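PDB 7A03: M32 carboxypeptidase from Chitinophagaceae bacterium, which probably cleaves single residues from the C-terminal end of peptides as a metal-dependent carboxypeptidase of the M32 family. Local coordinates for residues Tyr492-Gly495 / Lys496-Gly500; Thr182-Ser185 / Pro186-Asp189; Ser300-Glu304 / Asn305-Arg309; Val445-Ser449 / Gly450-Pro454. All blocks are in the same frame, centred on the assembly; numbering follows the deposited sequence.

Overall arrangement
From the N terminus, interaction 2 comes first, on helix 170-192, followed by interaction 3 at the end of helix 293-307, interaction 4 at the turn from helix 443-448 into helix 453-462, and interaction 1 in the last turns of helix 486-497. Each joins adjacent segments, so none closes a long loop and none nests within or crosses another. In space, interaction 1 lies between interactions 2 and 3: Leu498 packs on Leu187, and Tyr492 on Asn305 and Asn306. Interaction 3 in turn touches interaction 4 through Trp303 and Tyr452. Interactions 2 and 4 stand apart, their centres about 32 Å from each other.

Interaction 1: residues Tyr492-Gly495 / Lys496-Gly500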
# COMPACT_ATOMS: atom_id res chain seq x y z
N TYR A 492 18.00 9.86 0.05
CA TYR A 492 18.05 8.69 -0.82
C TYR A 492 17.80 9.08 -2.28
O TYR A 492 18.53 8.65 -3.20
CB TYR A 492 16.98 7.70 -0.32
CG TYR A 492 16.37 6.81 -1.38
CD1 TYR A 492 17.06 5.72 -1.89
CD2 TYR A 492 15.08 7.05 -1.86
CE1 TYR A 492 16.52 4.91 -2.86
CE2 TYR A 492 14.52 6.23 -2.83
CZ TYR A 492 15.25 5.17 -3.32
OH TYR A 492 14.71 4.35 -4.28
N ALA A 493 16.82 9.95 -2.51
CA ALA A 493 16.45 10.34 -3.86
C ALA A 493 17.50 11.25 -4.49
O ALA A 493 17.86 11.07 -5.66
CB ALA A 493 15.09 11.05 -3.83
N ALA A 494 17.95 12.26 -3.75
CA ALA A 494 19.01 13.12 -4.23
C ALA A 494 20.28 12.33 -4.52
O ALA A 494 20.93 12.55 -5.54
CB ALA A 494 19.29 14.23 -3.22
N GLY A 495 20.63 11.38 -3.64
CA GLY A 495 21.82 10.59 -3.88
C GLY A 495 21.75 9.79 -5.16
O GLY A 495 22.75 9.62 -5.86
N LYS A 496 20.55 9.32 -5.51
CA LYS A 496 20.42 8.56 -6.75
C LYS A 496 20.29 9.46 -7.98
O LYS A 496 20.81 9.12 -9.04
CB LYS A 496 19.24 7.58 -6.65
CG LYS A 496 18.80 7.01 -7.97
CD LYS A 496 18.14 5.67 -7.78
CE LYS A 496 16.89 5.80 -6.94
NZ LYS A 496 16.11 4.52 -6.99
N PHE A 497 19.63 10.62 -7.86
CA PHE A 497 19.25 11.40 -9.04
C PHE A 497 20.11 12.64 -9.33
O PHE A 497 20.02 13.18 -10.43
CB PHE A 497 17.77 11.80 -8.95
CG PHE A 497 16.83 10.65 -9.07
CD1 PHE A 497 16.69 9.99 -10.28
CD2 PHE A 497 16.12 10.19 -7.96
CE1 PHE A 497 15.83 8.91 -10.39
CE2 PHE A 497 15.26 9.12 -8.07
CZ PHE A 497 15.12 8.47 -9.29
N LEU A 498 20.94 13.10 -8.38
CA LEU A 498 21.53 14.43 -8.49
C LEU A 498 23.05 14.49 -8.65
O LEU A 498 23.56 15.56 -9.00
CB LEU A 498 21.17 15.28 -7.27
CG LEU A 498 19.88 16.07 -7.43
CD1 LEU A 498 19.88 17.24 -6.46
CD2 LEU A 498 19.72 16.55 -8.87
N ARG A 499 23.77 13.43 -8.36
CA ARG A 499 25.23 13.47 -8.46
C ARG A 499 25.74 12.39 -9.40
O ARG A 499 26.74 11.72 -9.14
CB ARG A 499 25.89 13.39 -7.08
CG ARG A 499 25.13 12.54 -6.07
CD ARG A 499 25.98 12.21 -4.84
NE ARG A 499 25.58 10.92 -4.27
CZ ARG A 499 26.05 9.75 -4.69
NH1 ARG A 499 25.64 8.62 -4.13
NH2 ARG A 499 26.95 9.71 -5.68
N GLY A 500 25.06 12.22 -10.53
CA GLY A 500 25.41 11.20 -11.49
C GLY A 500 24.77 9.86 -11.17
O GLY A 500 25.02 8.87 -11.86
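The final turns of helix 486-497, the C-terminal helix of the chain, bring Tyr492 and Lys496 together one turn apart. The two side chains run alongside each other, and Lys496 NZ donates a hydrogen bond of 3.1 Å to Tyr492 OH. In both residues CG is anti to the backbone N (chi1 150° and 165°), which sends them off the same flank of the helix; a bend at chi3 of Lys496 then brings the ammonium group to the phenol oxygen, oblique to the ring. Glu355 receives both polar ends, through a salt bridge with Lys496 and a hydrogen bond with Tyr492, while Asn342 also binds the ammonium group, so in this largely helical metallopeptidase fold the pair ties the C-terminal helix to the loop between helices 334-341 and 358-374. The i-4 bonds persist to the end of the helix, with weak i-3 bonds beginning beside them: Phe497 N bonds to Ala493 O at 2.9 Å, and Leu498 N to Ala494 O at 2.9 Å. Lys496 CG sits over the centre of one face of the Phe497 ring, 4.0 Å above its plane. At the ring edge, Phe497 CD2 approaches Ala493 O to 3.0 Å and lies 4.3 Å from Ala493 CB. Beyond the helix, Arg499 lays its guanidinium over Gly495 O, the oxygen lying 3.2 Å above the guanidinium plane and offset toward the rim.

Interaction 2: residues Thr182-Ser185 / Pro186-Asp189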
# COMPACT_ATOMS: atom_id res chain seq x y z
N THR A 182 8.53 21.44 -1.46
CA THR A 182 9.66 22.36 -1.46
C THR A 182 10.97 21.66 -1.79
O THR A 182 11.91 22.31 -2.24
CB THR A 182 9.81 23.07 -0.10
OG1 THR A 182 10.00 22.11 0.93
CG2 THR A 182 8.56 23.89 0.22
N ALA A 183 11.05 20.34 -1.60
CA ALA A 183 12.28 19.62 -1.85
C ALA A 183 12.26 18.88 -3.18
O ALA A 183 13.27 18.87 -3.89
CB ALA A 183 12.56 18.63 -0.72
N LEU A 184 11.14 18.27 -3.56
CA LEU A 184 11.12 17.52 -4.81
C LEU A 184 10.84 18.39 -6.03
O LEU A 184 11.24 18.01 -7.13
CB LEU A 184 10.10 16.37 -4.75
CG LEU A 184 10.36 15.33 -3.66
CD1 LEU A 184 9.35 14.18 -3.82
CD2 LEU A 184 11.80 14.79 -3.65
N SER A 185 10.17 19.55 -5.90
CA SER A 185 10.07 20.42 -7.07
C SER A 185 11.43 20.84 -7.59
O SER A 185 11.67 20.72 -8.81
CB SER A 185 9.13 21.60 -6.82
OG SER A 185 7.89 21.17 -6.26
N PRO A 186 12.37 21.33 -6.76
CA PRO A 186 13.70 21.66 -7.31
C PRO A 186 14.40 20.46 -7.89
O PRO A 186 15.09 20.56 -8.91
CB PRO A 186 14.45 22.23 -6.09
CG PRO A 186 13.41 22.64 -5.13
CD PRO A 186 12.25 21.69 -5.34
N LEU A 187 14.24 19.29 -7.25
CA LEU A 187 14.84 18.08 -7.79
C LEU A 187 14.28 17.76 -9.17
O LEU A 187 15.04 17.37 -10.08
CB LEU A 187 14.64 16.93 -6.79
CG LEU A 187 15.14 15.56 -7.20
CD1 LEU A 187 16.53 15.68 -7.72
CD2 LEU A 187 15.09 14.59 -6.03
N LEU A 188 12.97 17.95 -9.37
CA LEU A 188 12.38 17.72 -10.69
C LEU A 188 12.92 18.72 -11.71
O LEU A 188 13.15 18.36 -12.88
CB LEU A 188 10.85 17.78 -10.61
CG LEU A 188 10.22 16.53 -10.00
CD1 LEU A 188 8.73 16.69 -9.78
CD2 LEU A 188 10.50 15.35 -10.90
N ASP A 189 13.12 19.98 -11.30
CA ASP A 189 13.72 20.95 -12.22
C ASP A 189 15.11 20.51 -12.63
O ASP A 189 15.51 20.65 -13.79
CB ASP A 189 13.80 22.33 -11.56
CG ASP A 189 12.45 22.96 -11.32
OD1 ASP A 189 11.44 22.45 -11.85
OD2 ASP A 189 12.40 23.98 -10.60
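Leu188 rests against the carbonyl groups of the preceding turn. Its CB is 3.5 Å from both Leu184 O and Ser185 O, and CG closes to 3.4 Å from Leu184 O. With CG beside its own backbone N and anti to the carbonyl carbon, the first torsion (chi1 -76°) turns CG back toward the preceding turn, and CD1 still grazes the same oxygen; the side chain also packs on Phe360 of helix 358-374 and on Val344, Ile356 and Thr357. Leu184 O is also the acceptor for Leu188 N at 2.8 Å, with an N-H...O angle of 156°, and the next bond, from Asp189 N to Ser185 O, is similarly straight. These bonds resume the helical pattern after a proline kink within helix 170-192. Pro186 has no N-H to offer the turn before, and its ring occupies that place: Pro186 CG lies 3.3 Å from Thr182 O, while CD approaches Thr182 O and Ala183 O. A wider pi-type turn runs through Thr182-Leu184 just ahead of the kink. The ring also crowds its neighbour, Ser185 CB being only 3.5 Å from Pro186 CD, tighter than usual for two carbons. Ser185 OG is hydrogen-bonded to Lys181 O. On another flank, Leu184 and Leu187 lie side by side, CD2 to CD2 at 4.1 Å. Leu184 meets Phe486 and Leu490 of helix 486-497, and Leu187 packs on Leu498.

Interaction 3: residues Ser300-Glu304 / Asn305-Arg309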
# COMPACT_ATOMS: atom_id res chain seq x y z
N SER A 300 6.89 -3.17 0.82
CA SER A 300 6.90 -3.29 -0.64
C SER A 300 7.88 -2.31 -1.30
O SER A 300 8.63 -2.69 -2.22
CB SER A 300 5.49 -3.15 -1.24
OG SER A 300 4.97 -1.84 -1.05
N ARG A 301 7.89 -1.06 -0.84
CA ARG A 301 8.75 -0.06 -1.47
C ARG A 301 10.21 -0.25 -1.11
O ARG A 301 11.08 0.05 -1.94
CB ARG A 301 8.31 1.35 -1.07
CG ARG A 301 6.97 1.77 -1.67
CD ARG A 301 6.93 1.71 -3.19
NE ARG A 301 5.76 2.43 -3.69
CZ ARG A 301 5.34 2.44 -4.95
NH1 ARG A 301 4.30 3.19 -5.28
NH2 ARG A 301 5.96 1.75 -5.90
N LEU A 302 10.51 -0.72 0.12
CA LEU A 302 11.90 -0.92 0.50
C LEU A 302 12.53 -1.95 -0.41
O LEU A 302 13.66 -1.75 -0.90
CB LEU A 302 12.00 -1.37 1.95
CG LEU A 302 13.40 -1.63 2.53
CD1 LEU A 302 13.41 -1.30 4.02
CD2 LEU A 302 13.83 -3.07 2.32
N TRP A 303 11.82 -3.06 -0.67
CA TRP A 303 12.41 -4.04 -1.57
C TRP A 303 12.37 -3.61 -3.03
O TRP A 303 13.36 -3.78 -3.76
CB TRP A 303 11.72 -5.39 -1.39
CG TRP A 303 12.08 -6.10 -0.12
CD1 TRP A 303 11.39 -6.09 1.05
CD2 TRP A 303 13.21 -6.96 0.09
NE1 TRP A 303 12.00 -6.90 1.98
CE2 TRP A 303 13.14 -7.43 1.41
CE3 TRP A 303 14.28 -7.38 -0.72
CZ2 TRP A 303 14.08 -8.31 1.95
CZ3 TRP A 303 15.22 -8.26 -0.18
CH2 TRP A 303 15.12 -8.70 1.14
N GLU A 304 11.27 -3.00 -3.47
CA GLU A 304 11.15 -2.66 -4.88
C GLU A 304 12.16 -1.60 -5.29
O GLU A 304 12.76 -1.68 -6.37
CB GLU A 304 9.73 -2.15 -5.17
CG GLU A 304 9.54 -1.79 -6.64
CD GLU A 304 8.37 -0.86 -6.89
OE1 GLU A 304 7.65 -0.54 -5.92
OE2 GLU A 304 8.20 -0.43 -8.05
N ASN A 305 12.36 -0.60 -4.44
CA ASN A 305 13.03 0.63 -4.83
C ASN A 305 14.36 0.83 -4.10
O ASN A 305 15.40 0.86 -4.75
CB ASN A 305 12.09 1.81 -4.58
CG ASN A 305 10.96 1.86 -5.60
OD1 ASN A 305 11.00 1.17 -6.62
ND2 ASN A 305 9.94 2.68 -5.33
N ASN A 306 14.34 0.97 -2.78
CA ASN A 306 15.60 1.19 -2.05
C ASN A 306 16.59 0.07 -2.28
O ASN A 306 17.81 0.31 -2.31
CB ASN A 306 15.32 1.39 -0.57
CG ASN A 306 14.31 2.48 -0.32
OD1 ASN A 306 13.12 2.29 -0.53
ND2 ASN A 306 14.80 3.65 0.08
N VAL A 307 16.10 -1.17 -2.45
CA VAL A 307 16.93 -2.28 -2.89
C VAL A 307 16.83 -2.44 -4.40
O VAL A 307 17.82 -2.33 -5.13
CB VAL A 307 16.54 -3.58 -2.15
CG1 VAL A 307 17.38 -4.73 -2.67
CG2 VAL A 307 16.73 -3.39 -0.64
N GLY A 308 15.61 -2.67 -4.90
CA GLY A 308 15.41 -3.20 -6.24
C GLY A 308 15.74 -2.25 -7.38
O GLY A 308 15.81 -2.69 -8.52
N ARG A 309 15.92 -0.96 -7.11
CA ARG A 309 16.33 -0.02 -8.14
C ARG A 309 17.73 0.53 -7.89
O ARG A 309 18.17 1.46 -8.58
CB ARG A 309 15.30 1.10 -8.29
CG ARG A 309 13.93 0.61 -8.77
CD ARG A 309 12.96 1.76 -9.11
NE ARG A 309 11.61 1.22 -9.25
CZ ARG A 309 11.09 0.73 -10.39
NH1 ARG A 309 11.77 0.78 -11.53
NH2 ARG A 309 9.87 0.22 -10.38
O HOH W 1 8.44 2.96 -7.96
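The carboxylate of Glu304 lies between two guanidinium groups, each of which meets it edge-on. Arg309 NH2 reaches Glu304 OE2 at 2.9 Å, on the anti side of the carboxylate and in the guanidinium plane, with an N-H...O angle of 162°; the two planes are turned 64° apart. Arg301 NH2 takes the other oxygen, OE1, from the syn side at 2.8 Å. Glu304 has CG anti to its backbone N and stays extended beyond it, which carries the carboxylate out to both arginines. Along the same edge of Arg309, NE donates to Asn305 OD1 at 2.7 Å, although it stands above the plane of that carbonyl. NE and NH2 are engaged along one edge and NH1 bonds to Ile341 O, which together should hold the rotation of the group. Arg309 also makes a cation-pi contact with Trp263, and Arg301 with Tyr358. The amide of Asn305 lies alongside Arg301 with planes 19° apart, and its ND2 donates to a water that returns a weak bond to Glu304 OE2. One face of the Trp303 ring carries Leu302 CD2, 4.1 Å above the plane and offset toward the rim. Backbone bonds widen to pi-type turns here, Val307 N reaching Leu302 O at 2.9 Å. Glu304 OE1 also accepts from His267 ND1, in an HExxH sequence on helix 258-277. No metal is bound there here, but the motif is that of zinc-dependent metallopeptidases, and Glu304 probably orients His267 from the second shell. Helix 293-307 packs with Trp303 against helices 258-277 and 453-462, Arg301 against helix 420-439, and Asn305 against Tyr492 of helix 486-497.

Interaction 4: residues Val445-Ser449 / Gly450-Pro454; sequences VSIAS and GNYQP
Ser446 O and Ile447 O, in the last turn of helix 443-448, receive the backbone of Gly450 and Asn451 in a Schellman motif. Asn451 N bonds to Ser446 O at 2.8 Å and Gly450 N to Ile447 O at 3.0 Å, the latter from well above the carbonyl plane, while Gly450 takes the positive phi (88°) that ends the helix. Ser446 O is gripped twice: Ser449 OG donates to it at 3.0 Å from the face opposite Asn451 N. The hydroxyl reaches it from between its own backbone N and carbonyl carbon (chi1 73°). Asn451 OD1 accepts from Gln453 N at 3.1 Å, again above the amide plane and not on a lone pair, a capping bond for helix 453-462. Pro454 CG packs on Ser446 OG and CB, bringing the two helices together, and Ser446 OG is itself bonded to Asp442 O. Tyr452 has Gly450 O above the centre of one ring face and CE1 4.4 Å from Ile447 CG2. Its hydroxyl is hydrogen-bonded to Gln317 NE2, and the Phe313 ring meets its own with planes about 30° apart. A water in the ring plane accepts from Tyr452 OH at 2.6 Å and donates to Ile447 O at 2.7 Å.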
# COMPACT_ATOMS: atom_id res chain seq x y z
N VAL A 445 27.58 -4.45 1.08
CA VAL A 445 28.40 -5.49 0.46
C VAL A 445 27.60 -6.76 0.23
O VAL A 445 27.74 -7.42 -0.81
CB VAL A 445 29.67 -5.75 1.29
CG1 VAL A 445 30.44 -6.91 0.70
CG2 VAL A 445 30.55 -4.52 1.34
N SER A 446 26.76 -7.14 1.21
CA SER A 446 25.95 -8.35 1.06
C SER A 446 25.00 -8.21 -0.11
O SER A 446 24.88 -9.12 -0.94
CB SER A 446 25.16 -8.61 2.34
OG SER A 446 26.04 -8.91 3.41
N ILE A 447 24.33 -7.06 -0.20
CA ILE A 447 23.43 -6.79 -1.32
C ILE A 447 24.18 -6.86 -2.65
O ILE A 447 23.74 -7.52 -3.60
CB ILE A 447 22.68 -5.46 -1.13
CG1 ILE A 447 21.69 -5.57 0.04
CG2 ILE A 447 21.95 -5.08 -2.41
CD1 ILE A 447 21.07 -4.25 0.41
N ALA A 448 25.33 -6.18 -2.73
CA ALA A 448 26.13 -6.19 -3.95
C ALA A 448 26.66 -7.57 -4.30
O ALA A 448 27.05 -7.79 -5.45
CB ALA A 448 27.31 -5.20 -3.85
N SER A 449 26.69 -8.49 -3.34
CA SER A 449 27.11 -9.86 -3.60
C SER A 449 25.95 -10.84 -3.76
O SER A 449 26.18 -12.04 -3.90
CB SER A 449 28.09 -10.35 -2.53
OG SER A 449 27.41 -10.61 -1.31
N GLY A 450 24.71 -10.34 -3.74
CA GLY A 450 23.55 -11.18 -3.97
C GLY A 450 22.97 -11.84 -2.74
O GLY A 450 22.09 -12.71 -2.87
N ASN A 451 23.41 -11.47 -1.54
CA ASN A 451 22.91 -12.07 -0.31
C ASN A 451 21.94 -11.07 0.34
O ASN A 451 22.36 -10.03 0.85
CB ASN A 451 24.09 -12.36 0.62
CG ASN A 451 23.67 -13.07 1.89
OD1 ASN A 451 22.53 -13.54 2.03
ND2 ASN A 451 24.59 -13.15 2.85
N TYR A 452 20.64 -11.38 0.29
CA TYR A 452 19.62 -10.55 0.91
C TYR A 452 19.24 -11.03 2.30
O TYR A 452 18.42 -10.39 2.97
CB TYR A 452 18.38 -10.45 -0.00
CG TYR A 452 18.82 -10.26 -1.43
CD1 TYR A 452 19.71 -9.25 -1.76
CD2 TYR A 452 18.39 -11.10 -2.44
CE1 TYR A 452 20.17 -9.08 -3.05
CE2 TYR A 452 18.82 -10.94 -3.74
CZ TYR A 452 19.72 -9.92 -4.04
OH TYR A 452 20.17 -9.76 -5.33
N GLN A 453 19.85 -12.12 2.77
CA GLN A 453 19.52 -12.63 4.09
C GLN A 453 19.80 -11.65 5.22
O GLN A 453 18.96 -11.56 6.13
CB GLN A 453 20.18 -14.00 4.31
CG GLN A 453 19.73 -14.71 5.59
CD GLN A 453 20.51 -14.24 6.81
OE1 GLN A 453 21.62 -13.72 6.69
NE2 GLN A 453 19.91 -14.39 7.98
N PRO A 454 20.92 -10.91 5.26
CA PRO A 454 21.08 -9.94 6.36
C PRO A 454 19.99 -8.89 6.42
O PRO A 454 19.57 -8.51 7.52
CB PRO A 454 22.48 -9.36 6.11
CG PRO A 454 23.20 -10.46 5.39
CD PRO A 454 22.16 -11.05 4.47
O HOH W 2 21.99 -7.97 -5.66